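Local coordinates for Ika8 (PDB 6G6O), which forms a computationally designed, symmetrical eight-bladed beta-propeller of the WD40 type, made as an artificial protein, at residues L21-N26 / D305-S310; K64-V69 / W80-G85; K144-V149 / V159-T164; H174-T179 / S190-G195; S256-L261 / S270-G275. All coordinates share one frame; numbering follows the deposited sequence.

In the fold
All five contacts lie in one WD40-type propeller ring. Contact 1 packs the blade that closes the ring, where strands 7-10 and 317-321 pair, against the blade of strand 18-24. Contacts 2 and 3 join equivalent strand pairs at the open end, beside the turn that enters the first strand; contacts 4 and 5 join equivalent hairpins of a blade's first two strands, also at the open end. Contacts 1 and 2 touch through a weak hydrogen bond from Lys25 NZ to Asn66 OD1. Contacts 4 and 5 have centres about 19 Å apart, while contacts 3 and 5 face each other across the ring, centres about 33 Å apart. A glycerol, probably from crystallisation, sits beside Leu261.

Contact 1. Residues L21-N26 / D305-S310; sequences LAFSKN and DNIVVS
Leu21 and Phe23 pack on Ile307 and Val309 in an apolar, face-to-face contact between two neighbouring propeller blades. Strand 307-310 belongs to the blade that closes the ring, where strands 7-10 and 317-321 pair, and strand 21-24 to the blade beside it. The strand axes are 8.3 Å apart, almost twice the spacing within a sheet, and no hydrogen bond passes between the segments, which meet mainly through side chains. Phe23 touches both Ile307 and Val309. With CG anti to the backbone N (chi1 179°), its ring reaches across to the facing blade. Val309 CG2 sits over one face of that ring, 3.9 Å from the Phe23 centroid and 18° off the normal, a CH-pi contact displaced somewhat toward the rim. Ile307 CG2 arrives obliquely instead, 3.8 Å from Phe23 CE2. Both aliphatic side chains cross the phenylalanine at about a right angle, and their CG2 methyls make the closest approaches. Further along, Leu21 CD2 comes to 3.6 Å from Val309 O and 4.2 Å from Val309 CG1. Replacing Phe23 with an alanine would probably leave Val309 CG2 and Ile307 CG2 without the ring they rest on and open a gap between the blades. Val28 extends the layer, touching Leu21, Phe23 and Val309, and Gln302 adds to the packing on Phe23. Ser310 turns its OG from this seam to His294 and Trp320. With methyls and an aromatic ring meeting and no polar pairing to set the alignment, the blades are probably held together here by close apolar fit and burial.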
# COMPACT_ATOMS: atom_id res chain seq x y z
N LEU A 21 -8.18 1.06 0.05
CA LEU A 21 -8.67 1.19 -1.32
C LEU A 21 -8.00 0.13 -2.19
O LEU A 21 -6.77 -0.02 -2.15
CB LEU A 21 -8.39 2.59 -1.87
CG LEU A 21 -9.05 3.03 -3.18
CD1 LEU A 21 -10.57 3.06 -3.03
CD2 LEU A 21 -8.52 4.39 -3.60
N ALA A 22 -8.80 -0.58 -2.97
CA ALA A 22 -8.31 -1.59 -3.90
C ALA A 22 -9.05 -1.44 -5.22
O ALA A 22 -10.23 -1.09 -5.25
CB ALA A 22 -8.47 -3.00 -3.34
N PHE A 23 -8.35 -1.73 -6.31
CA PHE A 23 -8.87 -1.49 -7.65
C PHE A 23 -8.39 -2.59 -8.59
O PHE A 23 -7.18 -2.74 -8.80
CB PHE A 23 -8.44 -0.12 -8.17
CG PHE A 23 -8.93 0.20 -9.55
CD1 PHE A 23 -10.17 -0.25 -9.99
CD2 PHE A 23 -8.15 0.95 -10.42
CE1 PHE A 23 -10.61 0.04 -11.26
CE2 PHE A 23 -8.59 1.25 -11.69
CZ PHE A 23 -9.82 0.80 -12.11
N SER A 24 -9.33 -3.35 -9.16
CA SER A 24 -9.01 -4.41 -10.10
C SER A 24 -10.09 -4.47 -11.17
O SER A 24 -11.29 -4.42 -10.85
CB SER A 24 -8.90 -5.77 -9.38
OG SER A 24 -8.61 -6.81 -10.29
N LYS A 25 -9.67 -4.59 -12.43
CA LYS A 25 -10.55 -4.63 -13.60
C LYS A 25 -11.36 -3.34 -13.62
O LYS A 25 -10.76 -2.27 -13.79
CB LYS A 25 -11.38 -5.93 -13.56
CG LYS A 25 -10.60 -7.17 -13.15
CD LYS A 25 -11.55 -8.32 -12.88
CE LYS A 25 -12.69 -7.90 -11.97
NZ LYS A 25 -13.85 -8.83 -12.05
N ASN A 26 -12.69 -3.39 -13.49
CA ASN A 26 -13.52 -2.19 -13.42
C ASN A 26 -14.30 -2.16 -12.11
O ASN A 26 -15.40 -1.60 -12.04
CB ASN A 26 -14.47 -2.12 -14.62
CG ASN A 26 -13.78 -1.64 -15.88
OD1 ASN A 26 -13.71 -2.37 -16.87
ND2 ASN A 26 -13.25 -0.43 -15.85
N ASP A 305 -4.19 1.63 -15.63
CA ASP A 305 -4.53 1.89 -17.03
C ASP A 305 -5.20 3.26 -17.20
O ASP A 305 -6.35 3.38 -17.64
CB ASP A 305 -5.42 0.78 -17.59
CG ASP A 305 -4.64 -0.49 -17.90
OD1 ASP A 305 -3.71 -0.43 -18.73
OD2 ASP A 305 -4.96 -1.54 -17.31
N ASN A 306 -4.45 4.30 -16.84
CA ASN A 306 -4.86 5.70 -16.99
C ASN A 306 -6.15 6.03 -16.23
O ASN A 306 -6.84 7.00 -16.56
CB ASN A 306 -5.01 6.08 -18.47
CG ASN A 306 -3.67 6.15 -19.18
OD1 ASN A 306 -2.97 7.16 -19.10
ND2 ASN A 306 -3.31 5.08 -19.86
N ILE A 307 -6.48 5.24 -15.21
CA ILE A 307 -7.63 5.50 -14.35
C ILE A 307 -7.12 5.68 -12.93
O ILE A 307 -6.45 4.78 -12.39
CB ILE A 307 -8.67 4.38 -14.41
CG1 ILE A 307 -9.38 4.37 -15.77
CG2 ILE A 307 -9.69 4.52 -13.29
CD1 ILE A 307 -10.48 3.35 -15.87
N VAL A 308 -7.42 6.82 -12.32
CA VAL A 308 -7.01 7.13 -10.96
C VAL A 308 -8.24 7.05 -10.06
O VAL A 308 -9.23 7.77 -10.28
CB VAL A 308 -6.36 8.52 -10.86
CG1 VAL A 308 -6.03 8.84 -9.42
CG2 VAL A 308 -5.11 8.57 -11.72
N VAL A 309 -8.20 6.16 -9.07
CA VAL A 309 -9.20 6.09 -8.02
C VAL A 309 -8.57 6.65 -6.75
O VAL A 309 -7.44 6.28 -6.41
CB VAL A 309 -9.71 4.66 -7.81
CG1 VAL A 309 -10.99 4.66 -7.00
CG2 VAL A 309 -9.92 3.97 -9.15
N SER A 310 -9.29 7.53 -6.07
CA SER A 310 -8.75 8.23 -4.91
C SER A 310 -9.74 8.17 -3.76
O SER A 310 -10.96 8.21 -3.96
CB SER A 310 -8.42 9.69 -5.24
OG SER A 310 -9.61 10.43 -5.49

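Contact 2. Residues K64-V69 / W80-G85; sequences KDNIVV and WYIGTG
Val68 and Trp80 face each other in the beta hairpin of strands 67-72 and 77-81, two adjacent strands of a propeller blade. Trp80 carries its CG in the crowded position between backbone N and carbonyl carbon (chi1 41°), which folds the indole back over its cross-strand neighbour. Val68 CG1 lies under the middle of the six-membered ring, close to its normal, a CH-pi contact whose modelled closeness is doubtful though the face-on approach is clear. Ile82 approaches the same methyl from the turn end, its CD1 4.3 Å from Val68 CG1. On the other surface of the hairpin Tyr81 leans toward the turn, and its CE1 rests 3.7 Å from Asn66 CB. Beneath these side chains runs an antiparallel ladder. Val68 and Trp80 are a hydrogen-bonded pair: Val68 N to Trp80 O and Trp80 N to Val68 O both measure 3.2 Å. A type II' turn from Lys64 to Ile67 leads into strand 67-72. The indole also stacks with the ring of His51, and NE1 makes a weak hydrogen bond to Ser70 OG. An alanine in place of Trp80 would probably strip Val68 CG1 of its aromatic cover and leave His51 without its stacking partner. Ile82 takes its place among Ile27, Val29 and Val39 of the preceding blade, with Phe63 of its own, so the surface that carries Val68 turns to the interface between blades. Next to the turn, Ile82 N gives Asn66 O a bond of 3.2 Å that is nearly straight at hydrogen (169°) yet approaches from above the carbonyl plane, 37° out of it.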
# COMPACT_ATOMS: atom_id res chain seq x y z
N LYS A 64 -7.61 -9.34 -5.67
CA LYS A 64 -6.92 -10.08 -6.72
C LYS A 64 -7.89 -11.06 -7.34
O LYS A 64 -8.59 -11.78 -6.62
CB LYS A 64 -5.69 -10.82 -6.16
CG LYS A 64 -4.92 -11.62 -7.19
CD LYS A 64 -3.57 -12.04 -6.65
CE LYS A 64 -3.71 -12.89 -5.40
NZ LYS A 64 -4.23 -14.26 -5.71
N ASP A 65 -7.93 -11.09 -8.68
CA ASP A 65 -8.86 -11.93 -9.42
C ASP A 65 -10.30 -11.63 -9.00
O ASP A 65 -10.84 -10.58 -9.34
CB ASP A 65 -8.53 -13.41 -9.24
CG ASP A 65 -7.19 -13.79 -9.85
OD1 ASP A 65 -6.78 -13.13 -10.83
OD2 ASP A 65 -6.55 -14.73 -9.35
N ASN A 66 -10.93 -12.56 -8.27
CA ASN A 66 -12.28 -12.36 -7.77
C ASN A 66 -12.36 -12.52 -6.26
O ASN A 66 -13.44 -12.75 -5.71
CB ASN A 66 -13.25 -13.32 -8.45
CG ASN A 66 -13.53 -12.93 -9.89
OD1 ASN A 66 -13.80 -11.77 -10.19
ND2 ASN A 66 -13.46 -13.90 -10.79
N ILE A 67 -11.22 -12.40 -5.57
CA ILE A 67 -11.14 -12.60 -4.13
C ILE A 67 -10.55 -11.35 -3.50
O ILE A 67 -9.49 -10.87 -3.94
CB ILE A 67 -10.30 -13.84 -3.79
CG1 ILE A 67 -11.00 -15.11 -4.27
CG2 ILE A 67 -10.01 -13.91 -2.30
CD1 ILE A 67 -10.13 -16.35 -4.25
N VAL A 68 -11.22 -10.83 -2.49
CA VAL A 68 -10.75 -9.67 -1.75
C VAL A 68 -10.51 -10.08 -0.30
O VAL A 68 -11.36 -10.74 0.32
CB VAL A 68 -11.74 -8.49 -1.84
CG1 VAL A 68 -13.14 -8.97 -1.58
CG2 VAL A 68 -11.37 -7.40 -0.85
N VAL A 69 -9.34 -9.72 0.22
CA VAL A 69 -8.97 -9.95 1.61
C VAL A 69 -8.98 -8.61 2.32
O VAL A 69 -8.39 -7.64 1.83
CB VAL A 69 -7.60 -10.63 1.72
CG1 VAL A 69 -7.32 -11.02 3.16
CG2 VAL A 69 -7.55 -11.85 0.82
N TRP A 80 -13.43 -13.04 1.05
CA TRP A 80 -14.79 -13.15 0.54
C TRP A 80 -14.83 -12.95 -0.97
O TRP A 80 -13.90 -12.41 -1.57
CB TRP A 80 -15.73 -12.16 1.24
CG TRP A 80 -15.17 -10.79 1.48
CD1 TRP A 80 -14.28 -10.42 2.44
CD2 TRP A 80 -15.50 -9.59 0.76
NE1 TRP A 80 -14.02 -9.07 2.36
CE2 TRP A 80 -14.75 -8.54 1.34
CE3 TRP A 80 -16.35 -9.31 -0.32
CZ2 TRP A 80 -14.83 -7.23 0.87
CZ3 TRP A 80 -16.42 -8.00 -0.78
CH2 TRP A 80 -15.67 -6.98 -0.19
N TYR A 81 -15.93 -13.40 -1.56
CA TYR A 81 -16.14 -13.33 -3.00
C TYR A 81 -16.61 -11.94 -3.39
O TYR A 81 -17.54 -11.40 -2.79
CB TYR A 81 -17.17 -14.38 -3.42
CG TYR A 81 -17.33 -14.57 -4.91
CD1 TYR A 81 -16.23 -14.70 -5.74
CD2 TYR A 81 -18.60 -14.65 -5.48
CE1 TYR A 81 -16.38 -14.88 -7.10
CE2 TYR A 81 -18.75 -14.83 -6.84
CZ TYR A 81 -17.64 -14.94 -7.64
OH TYR A 81 -17.80 -15.12 -8.99
N ILE A 82 -15.96 -11.35 -4.40
CA ILE A 82 -16.30 -9.99 -4.80
C ILE A 82 -17.71 -9.92 -5.37
O ILE A 82 -18.40 -8.90 -5.21
CB ILE A 82 -15.26 -9.45 -5.80
CG1 ILE A 82 -15.48 -7.96 -6.05
CG2 ILE A 82 -15.29 -10.24 -7.10
CD1 ILE A 82 -15.31 -7.11 -4.82
N GLY A 83 -18.18 -10.99 -6.01
CA GLY A 83 -19.49 -10.94 -6.65
C GLY A 83 -20.64 -11.00 -5.68
O GLY A 83 -21.69 -10.39 -5.92
N THR A 84 -20.48 -11.73 -4.58
CA THR A 84 -21.54 -11.89 -3.60
C THR A 84 -21.21 -11.31 -2.24
O THR A 84 -22.12 -11.18 -1.41
CB THR A 84 -21.90 -13.37 -3.42
OG1 THR A 84 -20.75 -14.09 -2.96
CG2 THR A 84 -22.38 -13.97 -4.73
N GLY A 85 -19.96 -10.95 -1.97
CA GLY A 85 -19.59 -10.53 -0.64
C GLY A 85 -19.61 -11.64 0.39
O GLY A 85 -19.42 -11.37 1.58

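Contact 3. Residues K144-V149 / V159-T164; sequences KDNIVV and VWYIGT
Ile147 and Val148 meet Tyr161, Val159 and Ile162 across a beta hairpin, the pairing of strands 147-152 and 157-161 within one propeller blade. The nearest shell is the backbone ladder. Val148 and Trp160 form an antiparallel hydrogen-bonded pair, with Val148 N to Trp160 O at 2.9 Å and Trp160 N to Val148 O at 2.8 Å; Ile162 N closes the end on Asn146 O at 2.9 Å. On one surface of the hairpin Ile147 splits its branches: CG1 lies 3.6 Å from Tyr161 CD1, while CG2 turns the other way and sits 3.8 Å from Val159 CG1. Val149 and Val159 follow, side by side and pointing the same way. On the opposite surface Val148 CG2, anti to its own carbonyl carbon, reaches Ile162 CG1 at 3.7 Å. Trp160, on that surface too, swings away from Val148 (chi1 -41°), and its ring meets the imidazole of His131 with planes at about 35°. Neighbouring strands cover both surfaces. Ile147 and Val149 pack on Phe183 of the following blade, and Val149 on Leu181 as well. Val148 and Ile162 touch Val109 of the preceding blade and Phe143 of their own sheet; Ile162 also touches Ile107. A type I' turn from Lys144 to Ile147 brings the first strand round and sets Asn146 opposite Ile162. There the Asn146 carbonyl does double duty: besides accepting from Ile162 N, Asn146 O lies over one face of the Tyr161 ring, toward the rim, 3.4 Å from Tyr161 CD1.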
# COMPACT_ATOMS: atom_id res chain seq x y z
N LYS A 144 6.19 -12.24 -2.45
CA LYS A 144 6.24 -12.84 -3.77
C LYS A 144 7.07 -14.11 -3.71
O LYS A 144 8.05 -14.18 -2.96
CB LYS A 144 6.85 -11.89 -4.82
CG LYS A 144 6.21 -10.51 -4.90
CD LYS A 144 7.26 -9.41 -4.92
CE LYS A 144 6.65 -8.05 -4.57
NZ LYS A 144 7.68 -6.99 -4.42
N ASP A 145 6.67 -15.11 -4.50
CA ASP A 145 7.46 -16.33 -4.71
C ASP A 145 7.82 -17.02 -3.40
O ASP A 145 8.97 -17.36 -3.14
CB ASP A 145 8.73 -16.02 -5.52
CG ASP A 145 8.44 -15.80 -6.99
OD1 ASP A 145 7.73 -16.63 -7.59
OD2 ASP A 145 8.93 -14.79 -7.54
N ASN A 146 6.80 -17.22 -2.56
CA ASN A 146 6.94 -17.87 -1.25
C ASN A 146 7.96 -17.17 -0.36
O ASN A 146 8.49 -17.77 0.58
CB ASN A 146 7.31 -19.35 -1.41
CG ASN A 146 6.09 -20.23 -1.61
OD1 ASN A 146 5.09 -20.11 -0.90
ND2 ASN A 146 6.17 -21.13 -2.58
N ILE A 147 8.25 -15.90 -0.63
CA ILE A 147 9.19 -15.11 0.16
C ILE A 147 8.45 -13.89 0.69
O ILE A 147 7.84 -13.14 -0.07
CB ILE A 147 10.41 -14.68 -0.67
CG1 ILE A 147 11.18 -15.90 -1.18
CG2 ILE A 147 11.32 -13.78 0.15
CD1 ILE A 147 12.38 -15.56 -2.04
N VAL A 148 8.50 -13.71 2.01
CA VAL A 148 7.87 -12.58 2.68
C VAL A 148 8.96 -11.64 3.17
O VAL A 148 9.90 -12.07 3.85
CB VAL A 148 6.99 -13.04 3.86
CG1 VAL A 148 6.35 -11.85 4.55
CG2 VAL A 148 5.93 -14.01 3.38
N VAL A 149 8.84 -10.37 2.81
CA VAL A 149 9.74 -9.32 3.28
C VAL A 149 8.90 -8.31 4.05
O VAL A 149 7.98 -7.70 3.48
CB VAL A 149 10.49 -8.64 2.12
CG1 VAL A 149 11.53 -7.68 2.67
CG2 VAL A 149 11.16 -9.69 1.25
N VAL A 159 13.34 -11.17 6.26
CA VAL A 159 13.01 -11.97 5.08
C VAL A 159 12.74 -13.39 5.54
O VAL A 159 13.64 -14.05 6.08
CB VAL A 159 14.14 -11.94 4.04
CG1 VAL A 159 13.75 -12.79 2.83
CG2 VAL A 159 14.44 -10.52 3.61
N TRP A 160 11.52 -13.87 5.32
CA TRP A 160 11.12 -15.23 5.67
C TRP A 160 10.79 -16.01 4.40
O TRP A 160 10.32 -15.44 3.41
CB TRP A 160 9.90 -15.25 6.60
CG TRP A 160 9.90 -14.22 7.68
CD1 TRP A 160 9.61 -12.89 7.55
CD2 TRP A 160 10.19 -14.43 9.07
NE1 TRP A 160 9.70 -12.26 8.76
CE2 TRP A 160 10.06 -13.18 9.71
CE3 TRP A 160 10.55 -15.54 9.83
CZ2 TRP A 160 10.28 -13.02 11.08
CZ3 TRP A 160 10.77 -15.38 11.19
CH2 TRP A 160 10.63 -14.13 11.80
N TYR A 161 11.02 -17.31 4.45
CA TYR A 161 10.59 -18.22 3.40
C TYR A 161 9.40 -19.03 3.92
O TYR A 161 9.52 -19.71 4.95
CB TYR A 161 11.71 -19.15 2.95
CG TYR A 161 11.42 -19.81 1.62
CD1 TYR A 161 11.64 -19.14 0.42
CD2 TYR A 161 10.91 -21.10 1.56
CE1 TYR A 161 11.37 -19.74 -0.79
CE2 TYR A 161 10.63 -21.71 0.35
CZ TYR A 161 10.86 -21.02 -0.82
OH TYR A 161 10.59 -21.61 -2.04
N ILE A 162 8.27 -18.94 3.22
CA ILE A 162 7.06 -19.61 3.66
C ILE A 162 7.26 -21.12 3.65
O ILE A 162 7.86 -21.68 2.72
CB ILE A 162 5.87 -19.18 2.78
CG1 ILE A 162 5.61 -17.68 2.94
CG2 ILE A 162 4.62 -19.99 3.13
CD1 ILE A 162 4.21 -17.26 2.60
N GLY A 163 6.75 -21.78 4.69
CA GLY A 163 6.92 -23.21 4.83
C GLY A 163 8.06 -23.55 5.76
O GLY A 163 7.88 -24.28 6.74
N THR A 164 9.25 -23.03 5.45
CA THR A 164 10.39 -23.22 6.34
C THR A 164 10.21 -22.46 7.65
O THR A 164 10.70 -22.91 8.69
CB THR A 164 11.68 -22.77 5.64
OG1 THR A 164 11.70 -23.29 4.31
CG2 THR A 164 12.90 -23.26 6.40

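Contact 4. Residues H174-T179 / S190-G195; sequences HQSAIT and SGAADG
The imidazole of His174 turns its edge to Ser190, whose OG lies near the ring plane beside NE2. The two are hydrogen-bonded, either of them possibly the donor, though the modelled separation is so short that its exact value is doubtful. Ala192 CB comes at the ring obliquely, 3.3 Å from His174 ND1. ND1 itself is held by Thr196 OG1, which also bonds Asp194 OD1, so a threonine hydroxyl stands between histidine and carboxylate. The flat carboxylate of Asp194 lies against Ser176, with OD2 3.3 Å from Ser176 CB. A water, its O 3.1 Å from Asp194 OD2, donates to that oxygen and accepts from Gln175 N. Ser190 OG has a second mate in Trp200 NE1. His174, Ser190, Asp194 and Trp200 probably correspond to the Asp-His-Ser/Thr-Trp tetrad of WD40 repeats, the polar chain that ties the loop before a blade to its strands, here with Thr196 OG1 bonded to both His174 and Asp194. It links the approach to strand 178-184 with strand 187-192. Ser190 OG is placed for its part by a chi1 of 64°, between the backbone N and the carbonyl carbon. Further along, the hairpin pairing takes over. Ala193 N bonds Ala177 O at 2.8 Å, and Ala192 begins a type I turn that ends at Gly195. Gly191 O is gripped twice by Thr179: by the backbone N at 2.9 Å, and by OG1 at 3.3 Å from well above the carbonyl plane. The other branch of that threonine, CG2, packs 3.6 Å from Ala193 N, anti to its own carbonyl carbon.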
# COMPACT_ATOMS: atom_id res chain seq x y z
N HIS A 174 16.90 -0.13 9.24
CA HIS A 174 17.03 1.32 9.34
C HIS A 174 16.93 1.75 10.80
O HIS A 174 16.57 0.97 11.68
CB HIS A 174 15.95 2.02 8.52
CG HIS A 174 15.94 1.64 7.07
ND1 HIS A 174 16.18 2.55 6.06
CD2 HIS A 174 15.72 0.45 6.46
CE1 HIS A 174 16.11 1.93 4.89
NE2 HIS A 174 15.83 0.66 5.11
N GLN A 175 17.26 3.02 11.04
CA GLN A 175 17.05 3.65 12.33
C GLN A 175 15.72 4.40 12.40
O GLN A 175 15.51 5.18 13.33
CB GLN A 175 18.20 4.61 12.65
CG GLN A 175 19.59 4.03 12.45
CD GLN A 175 20.68 5.06 12.69
OE1 GLN A 175 20.68 5.76 13.70
NE2 GLN A 175 21.63 5.14 11.76
N SER A 176 14.84 4.18 11.43
CA SER A 176 13.55 4.86 11.38
C SER A 176 12.50 3.91 10.84
O SER A 176 12.81 2.92 10.17
CB SER A 176 13.61 6.13 10.52
OG SER A 176 12.40 6.85 10.59
N ALA A 177 11.24 4.22 11.13
CA ALA A 177 10.13 3.36 10.74
C ALA A 177 10.12 3.12 9.24
O ALA A 177 10.32 4.04 8.44
CB ALA A 177 8.80 3.99 11.18
N ILE A 178 9.91 1.86 8.86
CA ILE A 178 9.84 1.49 7.45
C ILE A 178 8.52 1.99 6.87
O ILE A 178 7.45 1.76 7.44
CB ILE A 178 9.98 -0.03 7.28
CG1 ILE A 178 11.24 -0.53 8.00
CG2 ILE A 178 10.02 -0.39 5.81
CD1 ILE A 178 12.51 0.13 7.54
N THR A 179 8.60 2.67 5.73
CA THR A 179 7.41 3.14 5.04
C THR A 179 7.05 2.28 3.83
O THR A 179 5.86 2.07 3.57
CB THR A 179 7.59 4.60 4.59
OG1 THR A 179 8.62 4.68 3.60
CG2 THR A 179 7.97 5.47 5.77
N SER A 190 14.56 -1.11 0.74
CA SER A 190 13.66 -0.64 1.77
C SER A 190 13.83 0.87 1.92
O SER A 190 14.89 1.42 1.63
CB SER A 190 13.90 -1.34 3.11
OG SER A 190 15.19 -1.03 3.62
N GLY A 191 12.77 1.52 2.37
CA GLY A 191 12.81 2.95 2.63
C GLY A 191 12.20 3.26 3.98
O GLY A 191 11.16 2.71 4.34
N ALA A 192 12.86 4.14 4.71
CA ALA A 192 12.43 4.52 6.05
C ALA A 192 11.90 5.95 6.06
O ALA A 192 12.10 6.72 5.11
CB ALA A 192 13.59 4.37 7.05
N ALA A 193 11.23 6.30 7.15
CA ALA A 193 10.58 7.60 7.28
C ALA A 193 11.56 8.76 7.33
O ALA A 193 11.13 9.91 7.16
CB ALA A 193 9.70 7.62 8.53
N ASP A 194 12.85 8.51 7.55
CA ASP A 194 13.84 9.57 7.61
C ASP A 194 14.44 9.91 6.25
O ASP A 194 15.38 10.70 6.18
CB ASP A 194 14.96 9.19 8.59
CG ASP A 194 15.55 7.82 8.30
OD1 ASP A 194 15.20 7.22 7.27
OD2 ASP A 194 16.36 7.34 9.12
N GLY A 195 13.90 9.34 5.17
CA GLY A 195 14.40 9.59 3.84
C GLY A 195 15.46 8.62 3.36
O GLY A 195 15.79 8.65 2.17
O HOH W 1 18.03 4.71 9.36

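Contact 5. Residues S256-L261 / S270-G275; sequences SAITAL and SGAADG
A classic beta bulge marks the hairpin of strands 258-264 and 267-272, where Thr259 and Ala260 together face Gly271. Gly271 O takes two N-H groups from the same face of its plane: Thr259 N at 2.9 Å and Ala260 N at 3.2 Å, the latter the more bent of the two (136° at hydrogen). In return Gly271 N bonds Ala260 O at 2.8 Å. The register shifts by one residue here, and the glycine suits the spot, since a side chain in its position would press tightly on Ala260 CB. On the far side of the bulge Ala273 N reaches Ala257 O at 2.7 Å, and a type I turn from Ala272 to Gly275 follows. Thr259 divides its branches: CG2 packs on Ala273 CB at 3.6 Å, while OG1, between the backbone N and the carbonyl carbon (chi1 61°), finds its partner in Val298 O of the next blade. Ser256 lays its CB against the Asp274 carboxylate, 3.5 Å from CG, while OD1 of that group is held by Thr276. At the other end Leu261 CD2 rests on Ser270 CB at 3.6 Å. Ser270 OG is hydrogen-bonded to His254 NE2. Leu261 N is hydrogen-bonded to a glycerol, probably from the crystallisation liquor. Strands flank the hairpin on both surfaces: Ile258, Leu261 and Ser270 touch Val237 of strand 237-241 in the preceding blade, and Ala260 packs on Val298 and Leu301 of strand 298-303 in the following one.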
# COMPACT_ATOMS: atom_id res chain seq x y z
N SER A 256 1.26 21.17 0.28
CA SER A 256 0.74 20.53 1.48
C SER A 256 1.40 19.16 1.62
O SER A 256 2.01 18.65 0.68
CB SER A 256 -0.79 20.39 1.42
OG SER A 256 -1.27 19.54 2.44
N ALA A 257 1.25 18.57 2.80
CA ALA A 257 1.91 17.30 3.09
C ALA A 257 1.44 16.21 2.14
O ALA A 257 0.23 15.99 1.98
CB ALA A 257 1.65 16.89 4.54
N ILE A 258 2.39 15.53 1.50
CA ILE A 258 2.06 14.39 0.66
C ILE A 258 1.52 13.27 1.54
O ILE A 258 2.17 12.84 2.50
CB ILE A 258 3.28 13.93 -0.14
CG1 ILE A 258 3.79 15.05 -1.04
CG2 ILE A 258 2.95 12.69 -0.95
CD1 ILE A 258 2.71 15.70 -1.86
N THR A 259 0.32 12.78 1.21
CA THR A 259 -0.31 11.72 1.98
C THR A 259 -0.62 10.48 1.15
O THR A 259 -1.09 9.49 1.71
CB THR A 259 -1.60 12.23 2.63
OG1 THR A 259 -2.52 12.66 1.61
CG2 THR A 259 -1.31 13.39 3.56
N ALA A 260 -0.36 10.51 -0.16
CA ALA A 260 -0.66 9.37 -1.01
C ALA A 260 0.15 9.49 -2.29
O ALA A 260 0.36 10.59 -2.80
CB ALA A 260 -2.16 9.30 -1.33
N LEU A 261 0.61 8.34 -2.80
CA LEU A 261 1.39 8.29 -4.02
C LEU A 261 0.90 7.14 -4.89
O LEU A 261 0.34 6.16 -4.38
CB LEU A 261 2.89 8.12 -3.74
CG LEU A 261 3.69 9.33 -3.28
CD1 LEU A 261 5.13 8.93 -2.97
CD2 LEU A 261 3.66 10.44 -4.33
N SER A 270 0.13 11.99 -7.13
CA SER A 270 0.35 12.28 -5.73
C SER A 270 -0.88 12.97 -5.15
O SER A 270 -1.45 13.86 -5.78
CB SER A 270 1.58 13.16 -5.52
OG SER A 270 1.33 14.48 -5.97
N GLY A 271 -1.28 12.54 -3.96
CA GLY A 271 -2.32 13.20 -3.19
C GLY A 271 -1.70 13.88 -1.99
O GLY A 271 -0.71 13.40 -1.43
N ALA A 272 -2.29 15.01 -1.59
CA ALA A 272 -1.79 15.79 -0.47
C ALA A 272 -2.83 15.84 0.64
O ALA A 272 -3.99 15.44 0.46
CB ALA A 272 -1.40 17.21 -0.91
N ALA A 273 -2.41 16.36 1.79
CA ALA A 273 -3.28 16.45 2.95
C ALA A 273 -4.37 17.50 2.79
O ALA A 273 -5.31 17.52 3.60
CB ALA A 273 -2.47 16.75 4.21
N ASP A 274 -4.28 18.37 1.78
CA ASP A 274 -5.31 19.35 1.52
C ASP A 274 -6.30 18.90 0.45
O ASP A 274 -7.22 19.65 0.12
CB ASP A 274 -4.69 20.70 1.12
CG ASP A 274 -3.86 20.61 -0.15
OD1 ASP A 274 -3.70 19.50 -0.70
OD2 ASP A 274 -3.36 21.66 -0.60
N GLY A 275 -6.13 17.69 -0.08
CA GLY A 275 -7.04 17.14 -1.06
C GLY A 275 -6.61 17.31 -2.50
O GLY A 275 -7.21 16.69 -3.39